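Glucose-resistance amylase regulator (Weissella paramesenteroides ATCC 33313, PDB 4RK6) binds glucose in its periplasmic-binding-protein-like sugar pocket and probably acts as a LacI-family DNA-binding transcriptional repressor. Local coordinates at residues Y47-D51 with E52-Y56; S142-R145 with R146-I150; K241-F244 with P245-G248. All coordinates share one frame; numbering follows the deposited sequence.

Contact 1 of 3, residues Y47-D51 with E52-Y56; sequences YLDED and EDHQY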
loop_
_atom_site.group_PDB
_atom_site.type_symbol
_atom_site.label_atom_id
_atom_site.label_comp_id
_atom_site.label_asym_id
_atom_site.label_seq_id
_atom_site.Cartn_x
_atom_site.Cartn_y
_atom_site.Cartn_z
ATOM N N TYR A 47 13.680 2.384 7.072
ATOM C CA TYR A 47 13.674 2.715 5.654
ATOM C C TYR A 47 15.045 3.186 5.198
ATOM O O TYR A 47 15.862 3.683 5.994
ATOM C CB TYR A 47 12.606 3.762 5.326
ATOM C CG TYR A 47 11.208 3.224 5.468
ATOM C CD1 TYR A 47 10.635 2.447 4.473
ATOM C CD2 TYR A 47 10.459 3.476 6.614
ATOM C CE1 TYR A 47 9.350 1.945 4.602
ATOM C CE2 TYR A 47 9.173 2.973 6.755
ATOM C CZ TYR A 47 8.623 2.209 5.743
ATOM O OH TYR A 47 7.349 1.704 5.867
ATOM N N LEU A 48 15.308 2.971 3.918
ATOM C CA LEU A 48 16.589 3.318 3.315
ATOM C C LEU A 48 16.349 4.157 2.064
ATOM O O LEU A 48 15.616 3.733 1.160
ATOM C CB LEU A 48 17.345 2.046 2.939
ATOM C CG LEU A 48 18.839 2.223 2.695
ATOM C CD1 LEU A 48 19.572 2.220 4.027
ATOM C CD2 LEU A 48 19.346 1.116 1.792
ATOM N N ASP A 49 16.953 5.345 2.015
ATOM C CA ASP A 49 16.888 6.181 0.804
ATOM C C ASP A 49 18.186 6.033 -0.005
ATOM O O ASP A 49 18.979 5.127 0.268
ATOM C CB ASP A 49 16.515 7.649 1.125
ATOM C CG ASP A 49 17.543 8.377 1.979
ATOM O OD1 ASP A 49 18.686 7.900 2.162
ATOM O OD2 ASP A 49 17.194 9.472 2.475
ATOM N N GLU A 50 18.397 6.896 -0.995
ATOM C CA GLU A 50 19.530 6.757 -1.920
ATOM C C GLU A 50 20.760 7.573 -1.498
ATOM O O GLU A 50 21.723 7.675 -2.252
ATOM C CB GLU A 50 19.086 7.162 -3.335
ATOM C CG GLU A 50 19.786 6.406 -4.456
ATOM C CD GLU A 50 19.321 4.967 -4.572
ATOM O OE1 GLU A 50 18.104 4.748 -4.743
ATOM O OE2 GLU A 50 20.176 4.059 -4.498
ATOM N N ASP A 51 20.739 8.126 -0.290
ATOM C CA ASP A 51 21.763 9.056 0.169
ATOM C C ASP A 51 22.721 8.302 1.054
ATOM O O ASP A 51 22.357 7.895 2.156
ATOM C CB ASP A 51 21.112 10.207 0.951
ATOM C CG ASP A 51 22.120 11.226 1.474
ATOM O OD1 ASP A 51 22.906 10.906 2.393
ATOM O OD2 ASP A 51 22.110 12.373 0.982
ATOM N N GLU A 52 23.949 8.124 0.588
ATOM C CA GLU A 52 24.924 7.341 1.342
ATOM C C GLU A 52 25.072 7.753 2.819
ATOM O O GLU A 52 25.245 6.890 3.693
ATOM C CB GLU A 52 26.288 7.350 0.631
ATOM C CG GLU A 52 27.169 6.178 1.032
ATOM C CD GLU A 52 28.038 5.691 -0.106
ATOM O OE1 GLU A 52 27.907 4.496 -0.500
ATOM O OE2 GLU A 52 28.835 6.518 -0.602
ATOM N N ASP A 53 24.994 9.049 3.117
ATOM C CA ASP A 53 25.123 9.522 4.509
ATOM C C ASP A 53 23.924 9.143 5.405
ATOM O O ASP A 53 24.093 8.902 6.598
ATOM C CB ASP A 53 25.331 11.042 4.560
ATOM C CG ASP A 53 26.727 11.456 4.137
ATOM O OD1 ASP A 53 27.181 11.028 3.058
ATOM O OD2 ASP A 53 27.370 12.218 4.885
ATOM N N HIS A 54 22.724 9.115 4.841
ATOM C CA HIS A 54 21.558 8.656 5.596
ATOM C C HIS A 54 21.646 7.148 5.783
ATOM O O HIS A 54 21.272 6.626 6.830
ATOM C CB HIS A 54 20.266 9.002 4.869
ATOM C CG HIS A 54 20.061 10.472 4.673
ATOM N ND1 HIS A 54 19.296 10.989 3.647
ATOM C CD2 HIS A 54 20.540 11.538 5.359
ATOM C CE1 HIS A 54 19.306 12.309 3.715
ATOM N NE2 HIS A 54 20.054 12.668 4.744
ATOM N N GLN A 55 22.151 6.457 4.762
ATOM C CA GLN A 55 22.344 5.012 4.835
ATOM C C GLN A 55 23.250 4.640 5.997
ATOM O O GLN A 55 22.977 3.684 6.738
ATOM C CB GLN A 55 22.884 4.477 3.508
ATOM C CG GLN A 55 21.893 4.568 2.356
ATOM C CD GLN A 55 22.493 4.146 1.028
ATOM O OE1 GLN A 55 23.715 3.999 0.911
ATOM N NE2 GLN A 55 21.643 3.959 0.015
ATOM N N TYR A 56 24.316 5.405 6.203
ATOM C CA TYR A 56 25.229 5.109 7.291
ATOM C C TYR A 56 24.564 5.285 8.668
ATOM O O TYR A 56 24.833 4.518 9.574
ATOM C CB TYR A 56 26.542 5.905 7.191
ATOM C CG TYR A 56 27.553 5.423 8.208
ATOM C CD1 TYR A 56 28.216 4.209 8.039
ATOM C CD2 TYR A 56 27.812 6.155 9.368
ATOM C CE1 TYR A 56 29.124 3.748 8.980
ATOM C CE2 TYR A 56 28.718 5.702 10.312
ATOM C CZ TYR A 56 29.369 4.499 10.115
ATOM O OH TYR A 56 30.270 4.047 11.051
#
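D51 is the N-cap of helix 52-64, its carboxylate bonded to the first helical turn just beyond strand 42-48, the outermost of the sheet within this chain. Its OD1 accepts from H54 N at 3.0 Å, reached on the anti side and 25° out of the carboxylate plane, and takes a second, weak bond from D53 N. Of these two amides, which lack carbonyl partners within the helix, H54 N is thus satisfied by OD1 and D53 N only weakly; the partial positive charge of the helix N-terminus would favour an ionised carboxylate there. D51 O starts the regular pattern by accepting from Q55 N at 3.0 Å. With CG of D51 anti to its backbone nitrogen (chi1 180°), the carboxylate lies stacked over one face of the H54 imidazole, the two planes 21° apart and OD1 3.6 Å above the ring centre. D49 lies at the ring edge: H54 ND1 donates to the syn lone pair of D49 OD2 at 2.8 Å, a His-carboxylate hydrogen bond that fixes the rotation of the imidazole. D49 OD2 also receives a weak bond from Y33 OH of the second subunit, so this pair sits at the dimer interface. The other oxygen, D49 OD1, accepts from D51 N at 3.2 Å in an Asx turn, approached from above the carboxylate plane. Q55 returns across the turn, its CG packed against the L48 methyl CD1 at 3.7 Å, while its amide end reaches back to the loop: NE2 donates to D49 O at 2.9 Å, within the plane of that carbonyl.

Contact 2 of 3, residues S142-R145 with R146-I150; sequences SSTR and RTNFI. With GLC (alpha-D-glucopyranose), chain C.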
loop_
_atom_site.group_PDB
_atom_site.type_symbol
_atom_site.label_atom_id
_atom_site.label_comp_id
_atom_site.label_asym_id
_atom_site.label_seq_id
_atom_site.Cartn_x
_atom_site.Cartn_y
_atom_site.Cartn_z
ATOM N N SER A 142 21.479 -5.649 -11.851
ATOM C CA SER A 142 21.114 -6.610 -12.890
ATOM C C SER A 142 19.724 -6.286 -13.403
ATOM O O SER A 142 18.819 -5.976 -12.603
ATOM C CB SER A 142 21.117 -8.032 -12.324
ATOM O OG SER A 142 22.389 -8.392 -11.832
ATOM N N SER A 143 19.562 -6.326 -14.720
ATOM C CA SER A 143 18.255 -6.123 -15.345
ATOM C C SER A 143 17.562 -7.468 -15.474
ATOM O O SER A 143 17.330 -7.956 -16.567
ATOM C CB SER A 143 18.394 -5.455 -16.709
ATOM O OG SER A 143 17.162 -4.841 -17.066
ATOM N N THR A 144 17.187 -8.028 -14.323
ATOM C CA THR A 144 16.785 -9.412 -14.235
ATOM C C THR A 144 15.630 -9.763 -15.157
ATOM O O THR A 144 15.698 -10.724 -15.909
ATOM C CB THR A 144 16.402 -9.727 -12.777
ATOM O OG1 THR A 144 17.493 -9.357 -11.925
ATOM C CG2 THR A 144 16.054 -11.206 -12.594
ATOM N N ARG A 145 14.542 -9.002 -15.073
ATOM C CA ARG A 145 13.351 -9.340 -15.862
ATOM C C ARG A 145 13.515 -9.108 -17.349
ATOM O O ARG A 145 13.077 -9.916 -18.148
ATOM C CB ARG A 145 12.131 -8.626 -15.301
ATOM C CG ARG A 145 11.837 -9.218 -13.933
ATOM C CD ARG A 145 10.553 -8.761 -13.263
ATOM N NE ARG A 145 10.444 -9.517 -12.020
ATOM C CZ ARG A 145 9.632 -9.234 -11.008
ATOM N NH1 ARG A 145 8.784 -8.207 -11.063
ATOM N NH2 ARG A 145 9.693 -9.988 -9.913
ATOM N N ARG A 146 14.117 -7.990 -17.719
ATOM C CA ARG A 146 14.476 -7.726 -19.109
ATOM C C ARG A 146 15.262 -8.902 -19.702
ATOM O O ARG A 146 14.928 -9.422 -20.780
ATOM C CB ARG A 146 15.331 -6.453 -19.160
ATOM C CG ARG A 146 15.796 -6.034 -20.539
ATOM C CD ARG A 146 16.974 -5.074 -20.452
ATOM N NE ARG A 146 17.432 -4.669 -21.782
ATOM C CZ ARG A 146 17.196 -3.487 -22.361
ATOM N NH1 ARG A 146 16.514 -2.525 -21.746
ATOM N NH2 ARG A 146 17.684 -3.254 -23.573
ATOM N N THR A 147 16.314 -9.302 -18.994
ATOM C CA THR A 147 17.158 -10.392 -19.469
ATOM C C THR A 147 16.412 -11.724 -19.551
ATOM O O THR A 147 16.504 -12.429 -20.552
ATOM C CB THR A 147 18.444 -10.459 -18.642
ATOM O OG1 THR A 147 19.217 -9.307 -18.986
ATOM C CG2 THR A 147 19.217 -11.712 -18.945
ATOM N N ASN A 148 15.619 -12.049 -18.528
ATOM C CA ASN A 148 14.855 -13.299 -18.564
ATOM C C ASN A 148 13.765 -13.322 -19.626
ATOM O O ASN A 148 13.505 -14.358 -20.232
ATOM C CB ASN A 148 14.269 -13.598 -17.188
ATOM C CG ASN A 148 15.308 -14.048 -16.199
ATOM O OD1 ASN A 148 16.367 -14.592 -16.562
ATOM N ND2 ASN A 148 15.030 -13.824 -14.941
ATOM N N PHE A 149 13.138 -12.167 -19.861
ATOM C CA PHE A 149 12.132 -12.037 -20.918
ATOM C C PHE A 149 12.759 -12.326 -22.255
ATOM O O PHE A 149 12.246 -13.115 -23.028
ATOM C CB PHE A 149 11.533 -10.631 -20.883
ATOM C CG PHE A 149 10.560 -10.341 -21.998
ATOM C CD1 PHE A 149 9.428 -11.127 -22.181
ATOM C CD2 PHE A 149 10.768 -9.274 -22.854
ATOM C CE1 PHE A 149 8.523 -10.860 -23.203
ATOM C CE2 PHE A 149 9.853 -8.980 -23.858
ATOM C CZ PHE A 149 8.743 -9.793 -24.056
ATOM N N ILE A 150 13.892 -11.687 -22.514
ATOM C CA ILE A 150 14.579 -11.896 -23.772
ATOM C C ILE A 150 15.010 -13.363 -23.951
ATOM O O ILE A 150 14.777 -13.958 -25.016
ATOM C CB ILE A 150 15.728 -10.887 -23.966
ATOM C CG1 ILE A 150 15.120 -9.494 -24.155
ATOM C CG2 ILE A 150 16.535 -11.256 -25.218
ATOM C CD1 ILE A 150 16.061 -8.358 -23.874
HETATM C C1 GLC C . 10.754 -5.860 -6.248
HETATM C C2 GLC C . 10.781 -7.364 -5.978
HETATM C C3 GLC C . 10.076 -8.175 -7.046
HETATM C C4 GLC C . 8.718 -7.541 -7.360
HETATM C C5 GLC C . 8.970 -6.119 -7.865
HETATM C C6 GLC C . 7.666 -5.392 -8.185
HETATM O O1 GLC C . 11.772 -5.597 -7.134
HETATM O O2 GLC C . 12.124 -7.839 -5.902
HETATM O O3 GLC C . 9.913 -9.477 -6.494
HETATM O O4 GLC C . 8.030 -8.325 -8.288
HETATM O O5 GLC C . 9.588 -5.348 -6.868
HETATM O O6 GLC C . 6.864 -5.270 -7.052
HETATM O O HOH W 1 14.603 -5.676 -15.927
HETATM O O HOH W 2 18.284 -12.271 -15.643
#
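O4 of the bound glucose is gripped by both terminal nitrogens of R145: NH1 and NH2 each donate to it at 2.9 Å, the hydroxyl sitting at the edge of the guanidinium and in its plane. The forked pair of bonds sets the rotation of the group relative to the sugar. R145 reaches that far because its chain is extended from CG to NE, and a salt bridge from NE to E110 holds the guanidinium at another nitrogen while probably balancing its charge. At its root the residue belongs to the first turn of helix 144-155, where R145 O accepts from F149 N at 2.8 Å. Two residues earlier T147 N donates to S143 O, and T147 OG1 adds a long, weak bond to the same oxygen. S143 occupies the N-cap position without a capping bond from its side chain. Instead OG, anti to the backbone nitrogen (chi1 -159°), lies against R146 CB at 3.2 Å, bonds to K136 O, and accepts from a water that in turn accepts from R146 N at 3.0 Å; this water carries the link that a direct cap would make. A second water donates to T144 O at 3.0 Å and weakly to N148 OD1, beside the place where the T144 and N148 side chains run side by side, CG2 and ND2 3.7 Å apart. The arrangement is that of the helix in a beta-alpha-beta unit, between strands 129-132 and 163-166, whose N-terminal turn presents a ligand-binding arginine to the sugar pocket of a periplasmic-binding-protein-like domain.

Contact 3 of 3, residues K241-F244 with P245-G248; sequences KQDF and PEIG. With GLC (alpha-D-glucopyranose), chain C.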
loop_
_atom_site.group_PDB
_atom_site.type_symbol
_atom_site.label_atom_id
_atom_site.label_comp_id
_atom_site.label_asym_id
_atom_site.label_seq_id
_atom_site.Cartn_x
_atom_site.Cartn_y
_atom_site.Cartn_z
ATOM N N LYS A 241 1.366 -14.912 -9.035
ATOM C CA LYS A 241 1.288 -14.587 -7.635
ATOM C C LYS A 241 2.516 -15.085 -6.884
ATOM O O LYS A 241 2.788 -16.284 -6.875
ATOM C CB LYS A 241 0.052 -15.198 -6.995
ATOM C CG LYS A 241 -0.197 -14.634 -5.598
ATOM C CD LYS A 241 -1.513 -15.155 -5.039
ATOM C CE LYS A 241 -2.151 -14.190 -4.058
ATOM N NZ LYS A 241 -1.316 -14.026 -2.858
ATOM N N GLN A 242 3.238 -14.165 -6.271
ATOM C CA GLN A 242 4.338 -14.536 -5.363
ATOM C C GLN A 242 3.790 -14.775 -3.970
ATOM O O GLN A 242 2.845 -14.109 -3.523
ATOM C CB GLN A 242 5.383 -13.432 -5.290
ATOM C CG GLN A 242 5.967 -13.057 -6.643
ATOM C CD GLN A 242 7.318 -12.367 -6.494
ATOM O OE1 GLN A 242 8.234 -12.912 -5.887
ATOM N NE2 GLN A 242 7.422 -11.147 -6.985
ATOM N N ASP A 243 4.398 -15.716 -3.265
ATOM C CA ASP A 243 4.014 -15.966 -1.900
ATOM C C ASP A 243 4.874 -15.144 -0.948
ATOM O O ASP A 243 5.815 -15.664 -0.334
ATOM C CB ASP A 243 4.107 -17.486 -1.635
ATOM C CG ASP A 243 3.353 -17.917 -0.372
ATOM O OD1 ASP A 243 2.982 -17.055 0.443
ATOM O OD2 ASP A 243 3.142 -19.142 -0.232
ATOM N N PHE A 244 4.591 -13.841 -0.858
ATOM C CA PHE A 244 5.447 -12.933 -0.088
ATOM C C PHE A 244 5.501 -13.298 1.395
ATOM O O PHE A 244 6.555 -13.236 2.010
ATOM C CB PHE A 244 5.036 -11.466 -0.256
ATOM C CG PHE A 244 5.280 -10.933 -1.640
ATOM C CD1 PHE A 244 6.574 -10.850 -2.147
ATOM C CD2 PHE A 244 4.220 -10.541 -2.451
ATOM C CE1 PHE A 244 6.801 -10.374 -3.433
ATOM C CE2 PHE A 244 4.445 -10.070 -3.739
ATOM C CZ PHE A 244 5.740 -9.980 -4.221
ATOM N N PRO A 245 4.357 -13.669 1.984
ATOM C CA PRO A 245 4.476 -14.034 3.390
ATOM C C PRO A 245 5.360 -15.262 3.580
ATOM O O PRO A 245 6.115 -15.273 4.560
ATOM C CB PRO A 245 3.023 -14.288 3.839
ATOM C CG PRO A 245 2.178 -13.587 2.802
ATOM C CD PRO A 245 2.959 -13.686 1.515
ATOM N N GLU A 246 5.308 -16.231 2.670
ATOM C CA GLU A 246 6.159 -17.421 2.788
ATOM C C GLU A 246 7.637 -17.027 2.653
ATOM O O GLU A 246 8.491 -17.497 3.412
ATOM C CB GLU A 246 5.768 -18.489 1.797
ATOM C CG GLU A 246 6.624 -19.739 1.878
ATOM C CD GLU A 246 6.408 -20.566 3.131
ATOM O OE1 GLU A 246 5.589 -20.200 4.016
ATOM O OE2 GLU A 246 7.071 -21.622 3.206
ATOM N N ILE A 247 7.937 -16.118 1.725
ATOM C CA ILE A 247 9.310 -15.588 1.633
ATOM C C ILE A 247 9.784 -15.040 2.976
ATOM O O ILE A 247 10.886 -15.345 3.416
ATOM C CB ILE A 247 9.434 -14.545 0.491
ATOM C CG1 ILE A 247 9.228 -15.230 -0.852
ATOM C CG2 ILE A 247 10.780 -13.826 0.550
ATOM C CD1 ILE A 247 8.926 -14.270 -2.001
ATOM N N GLY A 248 8.947 -14.248 3.641
ATOM C CA GLY A 248 9.278 -13.699 4.943
ATOM C C GLY A 248 9.452 -14.793 5.995
ATOM O O GLY A 248 10.436 -14.801 6.731
HETATM C C1 GLC C . 10.754 -5.860 -6.248
HETATM C C2 GLC C . 10.781 -7.364 -5.978
HETATM C C3 GLC C . 10.076 -8.175 -7.046
HETATM C C4 GLC C . 8.718 -7.541 -7.360
HETATM C C5 GLC C . 8.970 -6.119 -7.865
HETATM C C6 GLC C . 7.666 -5.392 -8.185
HETATM O O1 GLC C . 11.772 -5.597 -7.134
HETATM O O2 GLC C . 12.124 -7.839 -5.902
HETATM O O3 GLC C . 9.913 -9.477 -6.494
HETATM O O4 GLC C . 8.030 -8.325 -8.288
HETATM O O5 GLC C . 9.588 -5.348 -6.868
HETATM O O6 GLC C . 6.864 -5.270 -7.052
#
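The sugar pocket and the start of helix 244-257 meet in this short turn, where D243 is the N-cap. Its carboxylate oxygen OD1 takes a weak capping bond from E246 N at 3.3 Å, and CG lies equally close to E246 CB. Its CG stands opposite the backbone nitrogen across the CA-CB bond (chi1 -163°), which brings the acid to E246 N and CB, the two side chains crossing at a slant. The acid of E246 is turned to R249, with which OE1 forms a salt bridge. D243 O accepts from I247 N at 3.0 Å, and F244 O from G248 N at 3.1 Å; these are the opening bonds of the helix. P245, in the first turn, has no amide hydrogen to be satisfied, and its CD packs on F244 CB at 3.5 Å. In the periplasmic-binding-protein-like fold this turn follows strand 238-241, and Q242 faces the ligand: NE2 donates to glucose O3 at 3.0 Å, almost straight at 175°. The same amide has two further partners: OE1 is bonded to S108 OG, from outside the pocket residues, and NE2 to D225 OD1, whose carboxylate also binds the sugar; together these settle which end of the amide faces it. F244 lies next to it, the CB of Q242 over one face of its ring toward the rim and glucose O3 near the ring plane at an edge; F24 adds a further ring contact. I247 runs alongside F244 in the same direction, its CD1 4.2 Å from F244 CD1.

In the fold
Contacts 2 and 3 converge on the glucose: R145 and Q242 bind neighbouring hydroxyls of the sugar, and the two residues pack against each other with R145 NH2 3.9 Å from Q242 NE2. Their centres are 21 Å apart on opposite sides of the chain's centre, and the starts of helices 144-155 and 244-257 both contribute to the glucose site. T22, T96 and D225 add further hydrogen bonds to the ligand. Contact 1 stands apart, its centre about 27 Å from that of contact 2 and 26 Å from that of contact 3; the E50 side chain is still about 12 Å from the glucose. Contact 1 instead touches the second subunit, through Y47, D49 and H54.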